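Local atomic coordinates of arginine decarboxylase (Campylobacter jejuni subsp. jejuni, PDB entry 3NZP), a protein that probably catalyses the pyridoxal-phosphate-dependent decarboxylation of arginine to agmatine, an early step of polyamine and spermidine biosynthesis. Residues P29-I34 against L49-L54; E158-L163 against I212-L217. One frame throughout, in Å; residues are numbered along the deposited sequence.

Contact 1. Residues P29-I34 against L49-L54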
loop_
_atom_site.group_PDB
_atom_site.type_symbol
_atom_site.label_atom_id
_atom_site.label_comp_id
_atom_site.label_asym_id
_atom_site.label_seq_id
_atom_site.Cartn_x
_atom_site.Cartn_y
_atom_site.Cartn_z
ATOM N N PRO B 29 32.923 -5.054 -6.642
ATOM C CA PRO B 29 32.818 -4.182 -5.467
ATOM C C PRO B 29 31.791 -4.700 -4.465
ATOM O O PRO B 29 30.689 -5.083 -4.851
ATOM C CB PRO B 29 32.421 -2.840 -6.072
ATOM C CG PRO B 29 31.630 -3.248 -7.264
ATOM C CD PRO B 29 32.479 -4.342 -7.849
ATOM N N ALA B 30 32.159 -4.725 -3.187
ATOM C CA ALA B 30 31.260 -5.198 -2.139
ATOM C C ALA B 30 30.289 -4.102 -1.739
ATOM O O ALA B 30 30.668 -2.937 -1.601
ATOM C CB ALA B 30 32.064 -5.644 -0.916
ATOM N N ILE B 31 29.028 -4.483 -1.553
ATOM C CA ILE B 31 27.987 -3.530 -1.171
ATOM C C ILE B 31 28.304 -2.940 0.200
ATOM O O ILE B 31 28.191 -1.732 0.400
ATOM C CB ILE B 31 26.606 -4.223 -1.158
ATOM C CG1 ILE B 31 26.234 -4.649 -2.573
ATOM C CG2 ILE B 31 25.547 -3.283 -0.666
ATOM C CD1 ILE B 31 25.042 -5.560 -2.623
ATOM N N ILE B 32 28.720 -3.798 1.128
ATOM C CA ILE B 32 29.062 -3.369 2.479
ATOM C C ILE B 32 30.096 -2.246 2.467
ATOM O O ILE B 32 30.120 -1.417 3.370
ATOM C CB ILE B 32 29.634 -4.535 3.299
ATOM C CG1 ILE B 32 29.864 -4.099 4.744
ATOM C CG2 ILE B 32 30.930 -5.011 2.674
ATOM C CD1 ILE B 32 28.605 -3.990 5.541
ATOM N N ASP B 33 30.955 -2.232 1.450
ATOM C CA ASP B 33 31.989 -1.200 1.329
ATOM C C ASP B 33 31.372 0.119 0.899
ATOM O O ASP B 33 31.698 1.182 1.435
ATOM C CB ASP B 33 33.044 -1.590 0.286
ATOM C CG ASP B 33 34.031 -2.633 0.791
ATOM O OD1 ASP B 33 34.863 -3.081 -0.032
ATOM O OD2 ASP B 33 33.987 -2.997 1.989
ATOM N N ILE B 34 30.493 0.048 -0.093
ATOM C CA ILE B 34 29.827 1.238 -0.601
ATOM C C ILE B 34 29.011 1.846 0.528
ATOM O O ILE B 34 29.004 3.063 0.710
ATOM C CB ILE B 34 28.911 0.891 -1.791
ATOM C CG1 ILE B 34 29.731 0.215 -2.889
ATOM C CG2 ILE B 34 28.281 2.151 -2.349
ATOM C CD1 ILE B 34 28.899 -0.376 -3.988
ATOM N N LEU B 49 20.164 1.744 -2.759
ATOM C CA LEU B 49 21.228 1.881 -3.749
ATOM C C LEU B 49 20.750 1.453 -5.127
ATOM O O LEU B 49 20.054 0.447 -5.261
ATOM C CB LEU B 49 22.440 1.039 -3.364
ATOM C CG LEU B 49 23.025 1.402 -1.999
ATOM C CD1 LEU B 49 24.269 0.573 -1.709
ATOM C CD2 LEU B 49 23.357 2.874 -2.004
ATOM N N ARG B 50 21.112 2.230 -6.145
ATOM C CA ARG B 50 20.744 1.914 -7.517
ATOM C C ARG B 50 22.019 1.614 -8.295
ATOM O O ARG B 50 22.987 2.387 -8.256
ATOM C CB ARG B 50 20.025 3.085 -8.182
ATOM C CG ARG B 50 18.641 3.375 -7.679
ATOM C CD ARG B 50 17.998 4.477 -8.526
ATOM N NE ARG B 50 16.983 5.230 -7.784
ATOM C CZ ARG B 50 15.843 4.717 -7.326
ATOM N NH1 ARG B 50 15.557 3.436 -7.534
ATOM N NH2 ARG B 50 15.000 5.487 -6.648
ATOM N N PHE B 51 22.013 0.494 -9.006
ATOM C CA PHE B 51 23.159 0.084 -9.803
ATOM C C PHE B 51 22.799 0.096 -11.286
ATOM O O PHE B 51 22.299 -0.896 -11.828
ATOM C CB PHE B 51 23.602 -1.315 -9.378
ATOM C CG PHE B 51 24.164 -1.370 -7.993
ATOM C CD1 PHE B 51 25.465 -0.940 -7.743
ATOM C CD2 PHE B 51 23.396 -1.855 -6.936
ATOM C CE1 PHE B 51 25.998 -0.997 -6.466
ATOM C CE2 PHE B 51 23.917 -1.916 -5.647
ATOM C CZ PHE B 51 25.226 -1.487 -5.411
ATOM N N PRO B 52 23.052 1.223 -11.965
ATOM C CA PRO B 52 22.747 1.349 -13.387
ATOM C C PRO B 52 23.240 0.155 -14.194
ATOM O O PRO B 52 22.562 -0.299 -15.113
ATOM C CB PRO B 52 23.455 2.635 -13.782
ATOM C CG PRO B 52 23.426 3.430 -12.533
ATOM C CD PRO B 52 23.768 2.410 -11.486
ATOM N N HIS B 53 24.416 -0.361 -13.857
ATOM C CA HIS B 53 24.954 -1.503 -14.581
ATOM C C HIS B 53 23.961 -2.660 -14.667
ATOM O O HIS B 53 23.802 -3.275 -15.723
ATOM C CB HIS B 53 26.257 -1.987 -13.931
ATOM C CG HIS B 53 26.690 -3.342 -14.398
ATOM N ND1 HIS B 53 26.586 -4.469 -13.609
ATOM C CD2 HIS B 53 27.186 -3.760 -15.588
ATOM C CE1 HIS B 53 27.002 -5.521 -14.291
ATOM N NE2 HIS B 53 27.372 -5.119 -15.495
ATOM N N LEU B 54 23.299 -2.957 -13.555
ATOM C CA LEU B 54 22.321 -4.036 -13.523
ATOM C C LEU B 54 21.218 -3.762 -14.538
ATOM O O LEU B 54 20.739 -4.672 -15.218
ATOM C CB LEU B 54 21.731 -4.166 -12.116
ATOM C CG LEU B 54 22.362 -5.231 -11.210
ATOM C CD1 LEU B 54 23.840 -5.288 -11.449
ATOM C CD2 LEU B 54 22.068 -4.911 -9.745
#
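In both Ile34 and Phe51 the first torsion sets the gamma carbon anti to the carbonyl carbon (CG1 of Ile34, chi1 -57°; CG of Phe51, chi1 -67°), and the two side chains reach toward each other tip to tip. They meet in the sheet domain that accompanies the PLP-binding barrel in fold-type III decarboxylases, where the first turn of helix 31-40 lies against the end of strand 47-50 and the residue that follows it. Ile34 CD1 comes to the ring edge near its plane, 3.9 Å from Phe51 CE1. Ile31, one helical turn earlier, adds a second, looser touch, its CG1 lying 4.4 Å from Phe51 CZ in an oblique approach. Branched isoleucines suit this face of the helix because each offers two arms: while CG1 or CD1 serves the ring, CG2 turns to Leu49. The aromatic ring, in turn, is long enough to bridge from the strand end to the helix. Everything that touches here is apolar and buried, and the same side chains continue onto the sheet: Ile31 and Leu49 both rest on Ile333, Ile34 and Phe51 on Ile538. Arg50, between Leu49 and Phe51, instead forms salt bridges with Glu521 and Glu535. Leu49 and Ile31 slide past each other in opposite directions, bringing Leu49 CD1 within 4.2 Å of Ile31 CG2, while Ile34 CG2 lies 4.4 Å from that same methyl of Leu49.

Contact 2. Residues E158-L163 against I212-L217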
loop_
_atom_site.group_PDB
_atom_site.type_symbol
_atom_site.label_atom_id
_atom_site.label_comp_id
_atom_site.label_asym_id
_atom_site.label_seq_id
_atom_site.Cartn_x
_atom_site.Cartn_y
_atom_site.Cartn_z
ATOM N N GLU B 158 -8.784 1.819 -25.803
ATOM C CA GLU B 158 -9.336 0.880 -24.838
ATOM C C GLU B 158 -10.805 0.621 -25.172
ATOM O O GLU B 158 -11.366 -0.397 -24.776
ATOM C CB GLU B 158 -9.234 1.462 -23.431
ATOM C CG GLU B 158 -7.848 1.954 -23.056
ATOM C CD GLU B 158 -6.852 0.823 -22.915
ATOM O OE1 GLU B 158 -7.226 -0.194 -22.295
ATOM O OE2 GLU B 158 -5.705 0.951 -23.409
ATOM N N GLY B 159 -11.418 1.556 -25.893
ATOM C CA GLY B 159 -12.814 1.432 -26.283
ATOM C C GLY B 159 -13.144 2.254 -27.524
ATOM O O GLY B 159 -12.485 3.259 -27.802
ATOM N N LEU B 160 -14.162 1.831 -28.275
ATOM C CA LEU B 160 -14.578 2.541 -29.490
ATOM C C LEU B 160 -14.686 4.044 -29.283
ATOM O O LEU B 160 -14.285 4.842 -30.136
ATOM C CB LEU B 160 -15.910 2.001 -29.994
ATOM C CG LEU B 160 -15.797 0.999 -31.149
ATOM C CD1 LEU B 160 -14.778 -0.086 -30.826
ATOM C CD2 LEU B 160 -17.155 0.385 -31.394
ATOM N N ASN B 161 -15.231 4.424 -28.137
ATOM C CA ASN B 161 -15.373 5.822 -27.794
ATOM C C ASN B 161 -14.079 6.603 -27.976
ATOM O O ASN B 161 -14.068 7.665 -28.596
ATOM C CB ASN B 161 -15.841 5.950 -26.361
ATOM C CG ASN B 161 -17.064 6.805 -26.253
ATOM O OD1 ASN B 161 -18.138 6.446 -26.762
ATOM N ND2 ASN B 161 -16.919 7.966 -25.596
ATOM N N GLU B 162 -12.990 6.082 -27.416
ATOM C CA GLU B 162 -11.691 6.737 -27.537
ATOM C C GLU B 162 -11.278 6.875 -28.990
ATOM O O GLU B 162 -10.636 7.858 -29.373
ATOM C CB GLU B 162 -10.609 5.943 -26.823
ATOM C CG GLU B 162 -10.783 5.857 -25.345
ATOM C CD GLU B 162 -9.645 5.087 -24.680
ATOM O OE1 GLU B 162 -9.654 5.001 -23.423
ATOM O OE2 GLU B 162 -8.751 4.574 -25.412
ATOM N N LEU B 163 -11.640 5.877 -29.793
ATOM C CA LEU B 163 -11.290 5.878 -31.208
ATOM C C LEU B 163 -11.954 7.062 -31.877
ATOM O O LEU B 163 -11.320 7.826 -32.614
ATOM C CB LEU B 163 -11.738 4.580 -31.876
ATOM C CG LEU B 163 -11.353 4.392 -33.344
ATOM C CD1 LEU B 163 -9.839 4.496 -33.522
ATOM C CD2 LEU B 163 -11.867 3.038 -33.825
ATOM N N ILE B 212 -14.037 -5.211 -35.215
ATOM C CA ILE B 212 -14.430 -5.044 -36.602
ATOM C C ILE B 212 -14.929 -3.606 -36.791
ATOM O O ILE B 212 -14.463 -2.902 -37.679
ATOM C CB ILE B 212 -15.535 -6.053 -37.005
ATOM C CG1 ILE B 212 -15.005 -7.484 -36.871
ATOM C CG2 ILE B 212 -15.946 -5.826 -38.445
ATOM C CD1 ILE B 212 -16.044 -8.537 -37.165
ATOM N N GLU B 213 -15.851 -3.159 -35.944
ATOM C CA GLU B 213 -16.352 -1.799 -36.058
ATOM C C GLU B 213 -15.176 -0.838 -36.059
ATOM O O GLU B 213 -15.117 0.097 -36.863
ATOM C CB GLU B 213 -17.271 -1.474 -34.886
ATOM C CG GLU B 213 -18.457 -2.395 -34.798
ATOM C CD GLU B 213 -19.368 -2.066 -33.641
ATOM O OE1 GLU B 213 -19.932 -0.948 -33.619
ATOM O OE2 GLU B 213 -19.519 -2.934 -32.754
ATOM N N ALA B 214 -14.238 -1.081 -35.149
ATOM C CA ALA B 214 -13.054 -0.243 -35.029
ATOM C C ALA B 214 -12.367 -0.111 -36.387
ATOM O O ALA B 214 -12.006 0.989 -36.796
ATOM C CB ALA B 214 -12.104 -0.834 -34.014
ATOM N N VAL B 215 -12.198 -1.231 -37.084
ATOM C CA VAL B 215 -11.548 -1.211 -38.389
ATOM C C VAL B 215 -12.378 -0.459 -39.412
ATOM O O VAL B 215 -11.840 0.286 -40.227
ATOM C CB VAL B 215 -11.275 -2.626 -38.913
ATOM C CG1 VAL B 215 -10.869 -2.587 -40.376
ATOM C CG2 VAL B 215 -10.182 -3.260 -38.093
ATOM N N ASN B 216 -13.688 -0.651 -39.384
ATOM C CA ASN B 216 -14.523 0.056 -40.333
ATOM C C ASN B 216 -14.398 1.556 -40.088
ATOM O O ASN B 216 -14.143 2.310 -41.025
ATOM C CB ASN B 216 -15.978 -0.405 -40.235
ATOM C CG ASN B 216 -16.166 -1.829 -40.750
ATOM O OD1 ASN B 216 -15.575 -2.213 -41.768
ATOM N ND2 ASN B 216 -16.991 -2.612 -40.059
ATOM N N LEU B 217 -14.549 1.994 -38.839
ATOM C CA LEU B 217 -14.417 3.413 -38.531
ATOM C C LEU B 217 -13.122 3.986 -39.097
ATOM O O LEU B 217 -13.127 5.008 -39.782
ATOM C CB LEU B 217 -14.436 3.655 -37.026
ATOM C CG LEU B 217 -15.812 3.875 -36.404
ATOM C CD1 LEU B 217 -15.663 4.063 -34.905
ATOM C CD2 LEU B 217 -16.459 5.081 -37.029
#
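Two neighbouring outer helices of the PLP-binding (beta/alpha)8 barrel meet here, the first turn of helix 160-170 facing the middle of helix 208-220. Leu160 opposes Ala214, their CA atoms 6.4 Å apart, and the small alanine allows so close an approach: its CB receives Leu160 CD1 at 4.2 Å without a longer side chain to hold the backbones apart. Leu163, with CG anti to the backbone N (chi1 -176°), sends CD2 across to the same residue, 3.9 Å from Ala214 CB, and that methyl also meets Leu217 CD1 at 4.1 Å. One leucine branch thus spans two successive turns of the opposing helix. The side chains of Leu160 and Glu213 cross at about a right angle, with Leu160 CD2 3.8 Å from Glu213 OE1 and also against CB and CD of the acid. Glutamate suits this edge because its long side chain can pass a leucine and still reach the partner subunit: the other oxygen, OE2, forms a salt bridge with Lys348 of the second subunit, which may offset the nearby like charge of Glu343 of that subunit. At the start of helix 160-170, Glu162 OE2 accepts a hydrogen bond from Glu158 N (2.8 Å), the donor lying above the carboxylate plane. The helices follow adjacent barrel strands, 152-157 and 179-183; Leu160 also packs on Glu343 of the second subunit, and further along Leu217 continues onto Ile167 and Leu163 onto Leu218.

Contact 1 belongs to the sheet domain and contact 2 to the outer helical layer of the barrel, so the two serve different parts of the chain. Their centres are 48 Å apart and their nearest atoms about 27 Å, and both segments of contact 1 precede those of contact 2 in the sequence. Contact 1 lies nearer the middle of the chain, about 17 Å from its centre against about 37 Å for contact 2. Neither forms part of the PLP pocket. Contact 2 has an indirect tie: Glu158, in its first segment but not itself touching 212-217, packs on Asn132, a pocket residue. Only contact 2 is reached by the second subunit.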